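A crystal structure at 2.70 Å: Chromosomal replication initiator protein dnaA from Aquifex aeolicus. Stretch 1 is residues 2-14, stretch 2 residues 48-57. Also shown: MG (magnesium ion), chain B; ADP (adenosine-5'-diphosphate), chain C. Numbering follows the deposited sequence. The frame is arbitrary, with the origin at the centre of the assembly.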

ATOM      1  N   ASP A   2      24.171   7.040   1.887  1.00 42.23           N
ATOM      2  CA  ASP A   2      22.977   7.669   1.227  1.00 42.71           C
ATOM      3  C   ASP A   2      21.740   6.748   1.188  1.00 42.33           C
ATOM      4  O   ASP A   2      20.619   7.201   1.384  1.00 42.42           O
ATOM      5  CB  ASP A   2      23.322   8.206  -0.173  1.00 42.68           C
ATOM      6  CG  ASP A   2      23.626   7.112  -1.161  1.00 43.29           C
ATOM      7  OD1 ASP A   2      23.007   6.036  -1.064  1.00 44.02           O
ATOM      8  OD2 ASP A   2      24.455   7.247  -2.085  1.00 44.52           O
ATOM      9  N   PHE A   3      21.963   5.463   0.936  1.00 41.97           N
ATOM     10  CA  PHE A   3      20.898   4.455   0.990  1.00 41.37           C
ATOM     11  C   PHE A   3      20.048   4.389  -0.267  1.00 40.03           C
ATOM     12  O   PHE A   3      18.924   3.928  -0.237  1.00 40.16           O
ATOM     13  CB  PHE A   3      20.035   4.640   2.248  1.00 42.05           C
ATOM     14  CG  PHE A   3      20.837   4.683   3.514  1.00 44.44           C
ATOM     15  CD1 PHE A   3      21.276   5.892   4.029  1.00 46.86           C
ATOM     16  CD2 PHE A   3      21.192   3.506   4.168  1.00 46.15           C
ATOM     17  CE1 PHE A   3      22.041   5.939   5.185  1.00 49.12           C
ATOM     18  CE2 PHE A   3      21.954   3.538   5.323  1.00 47.84           C
ATOM     19  CZ  PHE A   3      22.388   4.758   5.833  1.00 49.40           C
ATOM     20  N   LEU A   4      20.609   4.813  -1.380  1.00 38.51           N
ATOM     21  CA  LEU A   4      19.894   4.764  -2.630  1.00 37.06           C
ATOM     22  C   LEU A   4      20.051   3.420  -3.341  1.00 36.72           C
ATOM     23  O   LEU A   4      21.124   2.821  -3.340  1.00 36.70           O
ATOM     24  CB  LEU A   4      20.360   5.895  -3.529  1.00 36.69           C
ATOM     25  CG  LEU A   4      20.083   7.290  -2.980  1.00 36.00           C
ATOM     26  CD1 LEU A   4      20.897   8.324  -3.723  1.00 35.19           C
ATOM     27  CD2 LEU A   4      18.602   7.606  -3.061  1.00 34.16           C
ATOM     28  N   ASN A   5      18.963   2.960  -3.955  1.00 36.08           N
ATOM     29  CA  ASN A   5      18.948   1.734  -4.742  1.00 35.18           C
ATOM     30  C   ASN A   5      18.928   2.110  -6.220  1.00 34.93           C
ATOM     31  O   ASN A   5      17.908   2.550  -6.747  1.00 34.96           O
ATOM     32  CB  ASN A   5      17.700   0.928  -4.397  1.00 35.24           C
ATOM     33  CG  ASN A   5      17.800  -0.522  -4.815  1.00 34.37           C
ATOM     34  OD1 ASN A   5      17.836  -1.413  -3.973  1.00 34.87           O
ATOM     35  ND2 ASN A   5      17.822  -0.766  -6.115  1.00 31.59           N
ATOM     36  N   PRO A   6      20.055   1.945  -6.886  1.00 34.44           N
ATOM     37  CA  PRO A   6      20.203   2.366  -8.282  1.00 33.99           C
ATOM     38  C   PRO A   6      19.061   1.952  -9.203  1.00 33.35           C
ATOM     39  O   PRO A   6      18.855   2.628 -10.212  1.00 33.33           O
ATOM     40  CB  PRO A   6      21.494   1.672  -8.716  1.00 33.99           C
ATOM     41  CG  PRO A   6      22.281   1.551  -7.471  1.00 34.50           C
ATOM     42  CD  PRO A   6      21.284   1.345  -6.353  1.00 34.64           C
ATOM     43  N   LYS A   7      18.333   0.886  -8.869  1.00 32.45           N
ATOM     44  CA  LYS A   7      17.292   0.361  -9.765  1.00 31.97           C
ATOM     45  C   LYS A   7      16.128   1.329 -10.051  1.00 31.21           C
ATOM     46  O   LYS A   7      15.452   1.198 -11.057  1.00 31.00           O
ATOM     47  CB  LYS A   7      16.754  -0.984  -9.260  1.00 32.12           C
ATOM     48  CG  LYS A   7      15.567  -0.876  -8.314  1.00 33.95           C
ATOM     49  CD  LYS A   7      15.135  -2.242  -7.772  1.00 36.30           C
ATOM     50  CE  LYS A   7      14.014  -2.092  -6.727  1.00 38.68           C
ATOM     51  NZ  LYS A   7      13.511  -3.408  -6.221  1.00 39.74           N
ATOM     52  N   TYR A   8      15.901   2.289  -9.162  1.00 30.44           N
ATOM     53  CA  TYR A   8      14.824   3.258  -9.352  1.00 29.55           C
ATOM     54  C   TYR A   8      15.342   4.450 -10.126  1.00 28.87           C
ATOM     55  O   TYR A   8      16.249   5.132  -9.656  1.00 28.87           O
ATOM     56  CB  TYR A   8      14.331   3.773  -8.005  1.00 29.35           C
ATOM     57  CG  TYR A   8      13.795   2.740  -7.041  1.00 29.20           C
ATOM     58  CD1 TYR A   8      12.598   2.085  -7.285  1.00 28.23           C
ATOM     59  CD2 TYR A   8      14.453   2.477  -5.844  1.00 28.47           C
ATOM     60  CE1 TYR A   8      12.089   1.178  -6.375  1.00 28.08           C
ATOM     61  CE2 TYR A   8      13.953   1.579  -4.934  1.00 27.53           C
ATOM     62  CZ  TYR A   8      12.772   0.935  -5.198  1.00 27.91           C
ATOM     63  OH  TYR A   8      12.274   0.033  -4.289  1.00 27.99           O
ATOM     64  N   THR A   9      14.772   4.735 -11.293  1.00 27.94           N
ATOM     65  CA  THR A   9      15.189   5.928 -12.014  1.00 27.70           C
ATOM     66  C   THR A   9      14.041   6.701 -12.627  1.00 27.68           C
ATOM     67  O   THR A   9      12.973   6.149 -12.896  1.00 27.74           O
ATOM     68  CB  THR A   9      16.227   5.598 -13.107  1.00 28.15           C
ATOM     69  OG1 THR A   9      15.554   5.234 -14.327  1.00 28.13           O
ATOM     70  CG2 THR A   9      17.054   4.353 -12.737  1.00 27.63           C
ATOM     71  N   LEU A  10      14.274   7.987 -12.860  1.00 27.55           N
ATOM     72  CA  LEU A  10      13.295   8.832 -13.504  1.00 27.44           C
ATOM     73  C   LEU A  10      13.098   8.302 -14.892  1.00 27.71           C
ATOM     74  O   LEU A  10      12.084   8.530 -15.523  1.00 28.03           O
ATOM     75  CB  LEU A  10      13.800  10.266 -13.598  1.00 27.19           C
ATOM     76  CG  LEU A  10      13.616  11.184 -12.401  1.00 27.76           C
ATOM     77  CD1 LEU A  10      12.305  10.903 -11.710  1.00 27.64           C
ATOM     78  CD2 LEU A  10      14.745  10.985 -11.455  1.00 31.45           C
ATOM     79  N   GLU A  11      14.100   7.606 -15.385  1.00 28.45           N
ATOM     80  CA  GLU A  11      14.044   7.093 -16.736  1.00 29.03           C
ATOM     81  C   GLU A  11      13.171   5.831 -16.846  1.00 28.47           C
ATOM     82  O   GLU A  11      12.544   5.597 -17.880  1.00 28.01           O
ATOM     83  CB  GLU A  11      15.457   6.877 -17.287  1.00 29.74           C
ATOM     84  CG  GLU A  11      16.424   8.020 -16.949  1.00 32.28           C
ATOM     85  CD  GLU A  11      17.562   7.602 -16.009  1.00 35.88           C
ATOM     86  OE1 GLU A  11      18.474   6.839 -16.453  1.00 36.27           O
ATOM     87  OE2 GLU A  11      17.563   8.057 -14.835  1.00 37.05           O
ATOM     88  N   ASN A  12      13.118   5.028 -15.783  1.00 27.87           N
ATOM     89  CA  ASN A  12      12.217   3.878 -15.791  1.00 27.47           C
ATOM     90  C   ASN A  12      10.940   4.101 -15.005  1.00 27.10           C
ATOM     91  O   ASN A  12      10.244   3.153 -14.662  1.00 27.30           O
ATOM     92  CB  ASN A  12      12.903   2.552 -15.404  1.00 27.53           C
ATOM     93  CG  ASN A  12      13.644   2.621 -14.076  1.00 28.61           C
ATOM     94  OD1 ASN A  12      14.716   2.038 -13.938  1.00 28.06           O
ATOM     95  ND2 ASN A  12      13.068   3.321 -13.088  1.00 30.41           N
ATOM     96  N   PHE A  13      10.643   5.359 -14.707  1.00 26.65           N
ATOM     97  CA  PHE A  13       9.359   5.698 -14.120  1.00 26.09           C
ATOM     98  C   PHE A  13       8.416   5.934 -15.280  1.00 25.84           C
ATOM     99  O   PHE A  13       8.634   6.844 -16.088  1.00 25.87           O
ATOM    100  CB  PHE A  13       9.461   6.961 -13.262  1.00 26.20           C
ATOM    101  CG  PHE A  13       8.228   7.243 -12.425  1.00 25.56           C
ATOM    102  CD1 PHE A  13       8.072   6.662 -11.170  1.00 24.43           C
ATOM    103  CD2 PHE A  13       7.247   8.113 -12.880  1.00 24.54           C
ATOM    104  CE1 PHE A  13       6.947   6.936 -10.399  1.00 24.44           C
ATOM    105  CE2 PHE A  13       6.131   8.393 -12.110  1.00 24.04           C
ATOM    106  CZ  PHE A  13       5.981   7.804 -10.871  1.00 23.92           C
ATOM    107  N   ILE A  14       7.402   5.087 -15.407  1.00 25.10           N
ATOM    108  CA  ILE A  14       6.409   5.276 -16.451  1.00 24.54           C
ATOM    109  C   ILE A  14       5.402   6.341 -16.021  1.00 24.16           C
ATOM    110  O   ILE A  14       4.960   6.363 -14.883  1.00 23.97           O
ATOM    111  CB  ILE A  14       5.700   3.950 -16.782  1.00 24.49           C
ATOM    112  CG1 ILE A  14       6.736   2.863 -17.069  1.00 24.21           C
ATOM    113  CG2 ILE A  14       4.766   4.120 -17.979  1.00 23.61           C
ATOM    114  CD1 ILE A  14       6.141   1.536 -17.462  1.00 22.16           C
ATOM    115  N   THR A  48       2.426   2.924  -5.272  1.00 26.71           N
ATOM    116  CA  THR A  48       1.909   3.953  -6.110  1.00 25.80           C
ATOM    117  C   THR A  48       2.993   4.795  -6.753  1.00 25.42           C
ATOM    118  O   THR A  48       2.710   5.652  -7.592  1.00 24.86           O
ATOM    119  CB  THR A  48       0.962   4.788  -5.278  1.00 26.15           C
ATOM    120  OG1 THR A  48      -0.391   4.490  -5.667  1.00 26.06           O
ATOM    121  CG2 THR A  48       1.129   6.240  -5.582  1.00 26.54           C
ATOM    122  N   GLY A  49       4.240   4.542  -6.368  1.00 25.21           N
ATOM    123  CA  GLY A  49       5.373   5.237  -6.955  1.00 25.33           C
ATOM    124  C   GLY A  49       6.166   6.144  -6.023  1.00 25.48           C
ATOM    125  O   GLY A  49       7.199   6.689  -6.420  1.00 26.05           O
ATOM    126  N   LYS A  50       5.700   6.305  -4.789  1.00 24.90           N
ATOM    127  CA  LYS A  50       6.364   7.201  -3.843  1.00 24.10           C
ATOM    128  C   LYS A  50       7.857   6.882  -3.651  1.00 23.76           C
ATOM    129  O   LYS A  50       8.713   7.734  -3.863  1.00 23.76           O
ATOM    130  CB  LYS A  50       5.615   7.223  -2.493  1.00 23.67           C
ATOM    131  CG  LYS A  50       4.139   7.581  -2.627  1.00 22.61           C
ATOM    132  CD  LYS A  50       3.417   7.601  -1.275  1.00 20.58           C
ATOM    133  CE  LYS A  50       3.670   6.325  -0.488  1.00 20.10           C
ATOM    134  NZ  LYS A  50       2.955   5.128  -1.035  1.00 16.70           N
ATOM    135  N   THR A  51       8.173   5.655  -3.269  1.00 23.41           N
ATOM    136  CA  THR A  51       9.555   5.328  -2.991  1.00 23.33           C
ATOM    137  C   THR A  51      10.374   5.382  -4.276  1.00 23.67           C
ATOM    138  O   THR A  51      11.470   5.929  -4.322  1.00 23.77           O
ATOM    139  CB  THR A  51       9.656   3.959  -2.318  1.00 23.37           C
ATOM    140  OG1 THR A  51       9.010   4.005  -1.032  1.00 23.19           O
ATOM    141  CG2 THR A  51      11.118   3.623  -1.972  1.00 23.39           C
ATOM    142  N   HIS A  52       9.820   4.837  -5.334  1.00 24.06           N
ATOM    143  CA  HIS A  52      10.491   4.854  -6.599  1.00 24.25           C
ATOM    144  C   HIS A  52      10.866   6.288  -6.992  1.00 24.89           C
ATOM    145  O   HIS A  52      11.994   6.560  -7.411  1.00 25.06           O
ATOM    146  CB  HIS A  52       9.578   4.242  -7.651  1.00 24.01           C
ATOM    147  CG  HIS A  52      10.212   4.118  -8.996  1.00 23.73           C
ATOM    148  ND1 HIS A  52      10.220   2.937  -9.706  1.00 24.16           N
ATOM    149  CD2 HIS A  52      10.868   5.023  -9.760  1.00 23.17           C
ATOM    150  CE1 HIS A  52      10.842   3.124 -10.857  1.00 23.87           C
ATOM    151  NE2 HIS A  52      11.243   4.382 -10.914  1.00 24.54           N
ATOM    152  N   LEU A  53       9.918   7.206  -6.862  1.00 25.27           N
ATOM    153  CA  LEU A  53      10.143   8.578  -7.273  1.00 25.72           C
ATOM    154  C   LEU A  53      11.181   9.280  -6.379  1.00 26.19           C
ATOM    155  O   LEU A  53      12.057  10.002  -6.884  1.00 26.27           O
ATOM    156  CB  LEU A  53       8.824   9.337  -7.282  1.00 25.76           C
ATOM    157  CG  LEU A  53       8.714  10.655  -8.028  1.00 25.35           C
ATOM    158  CD1 LEU A  53       9.169  10.498  -9.458  1.00 25.71           C
ATOM    159  CD2 LEU A  53       7.270  11.104  -7.985  1.00 25.01           C
ATOM    160  N   LEU A  54      11.093   9.077  -5.065  1.00 26.03           N
ATOM    161  CA  LEU A  54      12.069   9.691  -4.166  1.00 26.44           C
ATOM    162  C   LEU A  54      13.470   9.213  -4.525  1.00 26.76           C
ATOM    163  O   LEU A  54      14.406  10.005  -4.654  1.00 26.76           O
ATOM    164  CB  LEU A  54      11.774   9.343  -2.714  1.00 26.29           C
ATOM    165  CG  LEU A  54      11.019  10.362  -1.863  1.00 26.54           C
ATOM    166  CD1 LEU A  54       9.769  10.846  -2.549  1.00 24.06           C
ATOM    167  CD2 LEU A  54      10.703   9.735  -0.506  1.00 25.88           C
ATOM    168  N   GLN A  55      13.607   7.911  -4.707  1.00 26.57           N
ATOM    169  CA  GLN A  55      14.902   7.349  -4.971  1.00 27.14           C
ATOM    170  C   GLN A  55      15.427   7.680  -6.361  1.00 26.86           C
ATOM    171  O   GLN A  55      16.641   7.764  -6.576  1.00 26.73           O
ATOM    172  CB  GLN A  55      14.884   5.849  -4.739  1.00 27.58           C
ATOM    173  CG  GLN A  55      14.515   5.484  -3.331  1.00 30.30           C
ATOM    174  CD  GLN A  55      15.560   4.629  -2.683  1.00 32.74           C
ATOM    175  OE1 GLN A  55      15.320   4.037  -1.636  1.00 36.08           O
ATOM    176  NE2 GLN A  55      16.727   4.565  -3.293  1.00 31.89           N
ATOM    177  N   ALA A  56      14.525   7.862  -7.310  1.00 26.45           N
ATOM    178  CA  ALA A  56      14.960   8.240  -8.641  1.00 26.18           C
ATOM    179  C   ALA A  56      15.508   9.666  -8.591  1.00 26.46           C
ATOM    180  O   ALA A  56      16.512   9.964  -9.232  1.00 26.99           O
ATOM    181  CB  ALA A  56      13.840   8.126  -9.625  1.00 25.46           C
ATOM    182  N   ALA A  57      14.857  10.541  -7.824  1.00 26.27           N
ATOM    183  CA  ALA A  57      15.352  11.901  -7.653  1.00 26.43           C
ATOM    184  C   ALA A  57      16.738  11.864  -7.027  1.00 26.36           C
ATOM    185  O   ALA A  57      17.653  12.524  -7.495  1.00 26.44           O
ATOM    186  CB  ALA A  57      14.388  12.731  -6.770  1.00 26.62           C
TER
HETATM  187 MG    MG B 401       7.280   3.180  -0.708  1.00 24.54          MG
HETATM  188  PB  ADP C 400       5.154   2.994  -2.858  1.00 22.20           P
HETATM  189  O1B ADP C 400       6.509   3.519  -2.358  1.00 19.51           O
HETATM  190  O2B ADP C 400       4.162   4.068  -3.201  1.00 21.62           O
HETATM  191  O3B ADP C 400       4.602   1.879  -2.028  1.00 20.55           O
HETATM  192  PA  ADP C 400       6.954   2.055  -4.700  1.00 22.36           P
HETATM  193  O1A ADP C 400       7.674   3.333  -5.089  1.00 23.39           O
HETATM  194  O2A ADP C 400       7.632   1.316  -3.558  1.00 20.72           O
HETATM  195  O3A ADP C 400       5.449   2.349  -4.270  1.00 20.41           O
HETATM  196  O5' ADP C 400       6.780   1.126  -5.981  1.00 21.50           O
HETATM  197  C5' ADP C 400       6.213  -0.166  -5.864  1.00 21.08           C
HETATM  198  C4' ADP C 400       6.728  -0.948  -7.047  1.00 20.95           C
HETATM  199  O4' ADP C 400       6.030  -0.555  -8.246  1.00 20.73           O
HETATM  200  C3' ADP C 400       8.183  -0.605  -7.279  1.00 20.11           C
HETATM  201  O3' ADP C 400       8.770  -1.789  -7.800  1.00 24.08           O
HETATM  202  C2' ADP C 400       8.117   0.466  -8.345  1.00 19.34           C
HETATM  203  O2' ADP C 400       9.277   0.618  -9.146  1.00 14.03           O
HETATM  204  C1' ADP C 400       6.936   0.043  -9.175  1.00 20.09           C
HETATM  205  N9  ADP C 400       6.357   1.263  -9.752  1.00 23.14           N
HETATM  206  C8  ADP C 400       5.570   2.159  -9.112  1.00 23.98           C
HETATM  207  N7  ADP C 400       5.222   3.172  -9.962  1.00 25.13           N
HETATM  208  C5  ADP C 400       5.806   2.931 -11.141  1.00 24.21           C
HETATM  209  C6  ADP C 400       5.856   3.592 -12.453  1.00 23.56           C
HETATM  210  N6  ADP C 400       5.203   4.743 -12.681  1.00 23.63           N
HETATM  211  N1  ADP C 400       6.575   3.015 -13.422  1.00 25.50           N
HETATM  212  C2  ADP C 400       7.237   1.855 -13.226  1.00 24.49           C
HETATM  213  N3  ADP C 400       7.225   1.201 -12.050  1.00 24.82           N
HETATM  214  C4  ADP C 400       6.549   1.680 -11.001  1.00 24.18           C
HETATM  215  O   HOH W   1       5.526   2.396   0.307  1.00 17.95           O
HETATM  216  O   HOH W   2       6.799   4.972   0.427  1.00 24.06           O
HETATM  217  O   HOH W   3       7.568   1.411  -1.011  1.00 10.80           O
HETATM  218  O   HOH W   4       7.998   2.838   1.233  1.00 19.25           O

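An irregular segment, residues 2-14, packs against the first turns of the helix that begins at Lys-50, and together they bury about 700 Å² of surface. Three residues cover the most surface: Tyr-8 from the segment, and His-52 and Gln-55 from the helix.

His-52 is the hub. With chi1 in the t well, its imidazole lies between two aromatic side chains that approach opposite faces. On one face sits Tyr-8, its ring edge offset toward the imidazole, with centroids 5.2 Å apart and planes at 64°; Tyr-8 CB also lies over this face, 4.2 Å from the centroid of the His-52 ring. On the other, Phe-13 directs its edge inward, with its CD1 3.5 Å from His-52 CD2. Aromatic C-H groups are slightly positive and a ring face is electron-rich, so both arrangements are favorable. The ring edge is left for polar partners: His-52 NE2 donates a nearly straight hydrogen bond to Thr-9 O (3.2 Å), while His-52 ND1 shares one with ADP O2' (2.6 Å). Histidine suits the site because a single flat ring offers two faces for packing and two nitrogens for bonding, tying segment, helix and nucleotide together.

Tyr-8 ends a type I turn that begins at Asn-5, closed by the hydrogen bond from Tyr-8 N to Asn-5 O (3.2 Å), and its CA-to-CB bond points toward the helix. Besides meeting His-52, its broad ring reaches Gln-55, with Tyr-8 CD2 3.6 Å from Gln-55 CB. Gln-55 also points toward the segment, and its long side chain extends to the backbone around Leu-4 and Asn-5. This lets one residue combine an aliphatic stem beside Tyr-8 with a polar end beside main chain.

Ala-56 permits a close backbone approach: its CA is 4.1 Å from Thr-9 CA and makes a CA-H...O contact with Tyr-8 O (3.5 Å), while its small CB rests 3.3 Å from Thr-9 C. Nearby, Leu-10 adds apolar cover, its CD2 3.5 Å from Ala-56 CB and its CD1 3.9 Å from Leu-53 CD1. That same Leu-53 methyl, CD1, sits over one face of Phe-13, 4.2 Å from the ring centroid; ADP N6 lies over the opposite face. At the helix N-cap, Gly-49 leaves room beside Phe-13: an ideal CB would lie 3.2 Å from Phe-13 CE1, and the backbone angles alone already call for glycine.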